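Local coordinates for tube-forming protein in Mycobacterial Envelpe, TiME (Mycolicibacterium smegmatis, PDB 7CU9) that probably forms a tube-like, envelope-spanning channel thought to carry proteins across the mycobacterial outer envelope, at residues C109-T114 with V125-G130. Numbering follows the deposited sequence.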
loop_
_atom_site.group_PDB
_atom_site.type_symbol
_atom_site.label_atom_id
_atom_site.label_comp_id
_atom_site.label_asym_id
_atom_site.label_seq_id
_atom_site.Cartn_x
_atom_site.Cartn_y
_atom_site.Cartn_z
ATOM N N CYS B 109 -2.824 26.999 -2.575
ATOM C CA CYS B 109 -3.579 25.857 -2.002
ATOM C C CYS B 109 -2.721 25.144 -0.950
ATOM O O CYS B 109 -3.280 24.740 0.086
ATOM C CB CYS B 109 -4.024 24.876 -3.077
ATOM S SG CYS B 109 -5.037 23.524 -2.416
ATOM N N ALA B 110 -1.417 24.984 -1.196
ATOM C CA ALA B 110 -0.498 24.302 -0.253
ATOM C C ALA B 110 -0.624 24.974 1.120
ATOM O O ALA B 110 -0.521 26.217 1.188
ATOM C CB ALA B 110 0.920 24.337 -0.756
ATOM N N GLY B 111 -0.883 24.182 2.156
ATOM C CA GLY B 111 -1.001 24.673 3.541
ATOM C C GLY B 111 -2.433 24.977 3.935
ATOM O O GLY B 111 -2.661 25.271 5.124
ATOM N N GLN B 112 -3.386 24.883 3.000
ATOM C CA GLN B 112 -4.811 25.196 3.263
ATOM C C GLN B 112 -5.588 23.926 3.614
ATOM O O GLN B 112 -5.341 22.859 3.009
ATOM C CB GLN B 112 -5.459 25.888 2.063
ATOM C CG GLN B 112 -4.862 27.257 1.775
ATOM C CD GLN B 112 -5.019 28.190 2.951
ATOM O OE1 GLN B 112 -6.119 28.391 3.453
ATOM N NE2 GLN B 112 -3.915 28.752 3.407
ATOM N N THR B 113 -6.509 24.061 4.560
ATOM C CA THR B 113 -7.572 23.079 4.857
ATOM C C THR B 113 -8.882 23.693 4.376
ATOM O O THR B 113 -9.118 24.882 4.660
ATOM C CB THR B 113 -7.604 22.723 6.346
ATOM O OG1 THR B 113 -6.327 22.179 6.684
ATOM C CG2 THR B 113 -8.695 21.736 6.694
ATOM N N THR B 114 -9.693 22.931 3.652
ATOM C CA THR B 114 -10.974 23.440 3.105
ATOM C C THR B 114 -11.986 22.302 3.012
ATOM O O THR B 114 -11.576 21.130 2.965
ATOM C CB THR B 114 -10.751 24.164 1.771
ATOM O OG1 THR B 114 -11.934 24.901 1.464
ATOM C CG2 THR B 114 -10.417 23.221 0.638
ATOM N N VAL B 125 -13.531 17.290 4.766
ATOM C CA VAL B 125 -12.528 18.355 5.041
ATOM C C VAL B 125 -11.157 17.787 4.685
ATOM O O VAL B 125 -10.823 16.696 5.184
ATOM C CB VAL B 125 -12.599 18.840 6.498
ATOM C CG1 VAL B 125 -11.512 19.858 6.806
ATOM C CG2 VAL B 125 -13.976 19.398 6.816
ATOM N N TRP B 126 -10.431 18.480 3.808
ATOM C CA TRP B 126 -9.119 18.029 3.284
ATOM C C TRP B 126 -8.064 19.099 3.540
ATOM O O TRP B 126 -8.367 20.293 3.360
ATOM C CB TRP B 126 -9.215 17.699 1.792
ATOM C CG TRP B 126 -10.042 16.488 1.499
ATOM C CD1 TRP B 126 -11.383 16.455 1.254
ATOM C CD2 TRP B 126 -9.584 15.126 1.426
ATOM N NE1 TRP B 126 -11.788 15.169 1.020
ATOM C CE2 TRP B 126 -10.709 14.331 1.120
ATOM C CE3 TRP B 126 -8.342 14.502 1.571
ATOM C CZ2 TRP B 126 -10.622 12.949 0.961
ATOM C CZ3 TRP B 126 -8.257 13.135 1.422
ATOM C CH2 TRP B 126 -9.382 12.371 1.119
ATOM N N THR B 127 -6.868 18.655 3.918
ATOM C CA THR B 127 -5.658 19.494 4.097
ATOM C C THR B 127 -4.712 19.232 2.926
ATOM O O THR B 127 -4.323 18.060 2.717
ATOM C CB THR B 127 -4.978 19.204 5.435
ATOM O OG1 THR B 127 -5.947 19.501 6.443
ATOM C CG2 THR B 127 -3.721 20.017 5.634
ATOM N N PHE B 128 -4.342 20.289 2.209
ATOM C CA PHE B 128 -3.526 20.212 0.976
ATOM C C PHE B 128 -2.073 20.567 1.277
ATOM O O PHE B 128 -1.813 21.555 1.989
ATOM C CB PHE B 128 -4.110 21.141 -0.084
ATOM C CG PHE B 128 -5.452 20.684 -0.583
ATOM C CD1 PHE B 128 -6.618 21.047 0.070
ATOM C CD2 PHE B 128 -5.548 19.858 -1.691
ATOM C CE1 PHE B 128 -7.850 20.600 -0.380
ATOM C CE2 PHE B 128 -6.781 19.415 -2.139
ATOM C CZ PHE B 128 -7.930 19.784 -1.487
ATOM N N THR B 129 -1.150 19.790 0.712
ATOM C CA THR B 129 0.305 20.060 0.757
ATOM C C THR B 129 0.898 19.777 -0.622
ATOM O O THR B 129 0.364 18.916 -1.344
ATOM C CB THR B 129 0.980 19.245 1.864
ATOM O OG1 THR B 129 0.786 17.862 1.582
ATOM C CG2 THR B 129 0.437 19.563 3.238
ATOM N N GLY B 130 1.971 20.477 -0.971
ATOM C CA GLY B 130 2.686 20.229 -2.232
ATOM C C GLY B 130 3.701 21.312 -2.505
ATOM O O GLY B 130 3.407 22.488 -2.203
#
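The open end of the β hairpin made by strands 113-118 and 123-129 is held together by T113 and T114 against V125 to F128, with the turn that leads into it lying along F128 and T129. T114 and W126 form an antiparallel hydrogen-bonded pair, T114 N to W126 O and W126 N to T114 O both at 3.0 Å. Beyond the T113-T127 pair, F128 N gives a nearly straight bond to Q112 O (2.9 Å, 174°). The ladder runs on into the type II turn C109-Q112, where G111 N reaches F128 O at 2.8 Å. The positive phi of G111 (94°) suits glycine at this corner.

T113 and T127 are the non-hydrogen-bonded pair, and their side chains are linked instead: T113 OG1 and T127 OG1 are hydrogen-bonded at 2.7 Å, and either may be the donor. Both threonines place OG1 beside the backbone N (chi1 about -60°), which brings the two oxygens together on the face of the sheet that T113 and T127 share. The methyl of T113, CG2, lies anti to the backbone N and presses tightly on V125 CG1 (3.4 Å).

On the face of T114 and W126, the F128 ring gathers the apolar contacts. C109 SG, disulfide-bonded to C46, lies oblique to the F128 ring, 3.4 Å from F128 CG, in a sulfur-aromatic contact. Q112 O lies at the edge of this ring, near its plane, and T114 CG2 approaches F128 CE1 obliquely at 3.8 Å, while W49 and A50 of helix 47-50 also touch F128. T114 OG1 turns elsewhere, to N43 N.

Strand 137-144 pairs with the far side of 123-129, so this antiparallel β hairpin is part of the large antiparallel sheet of the PknH-like extracellular domain.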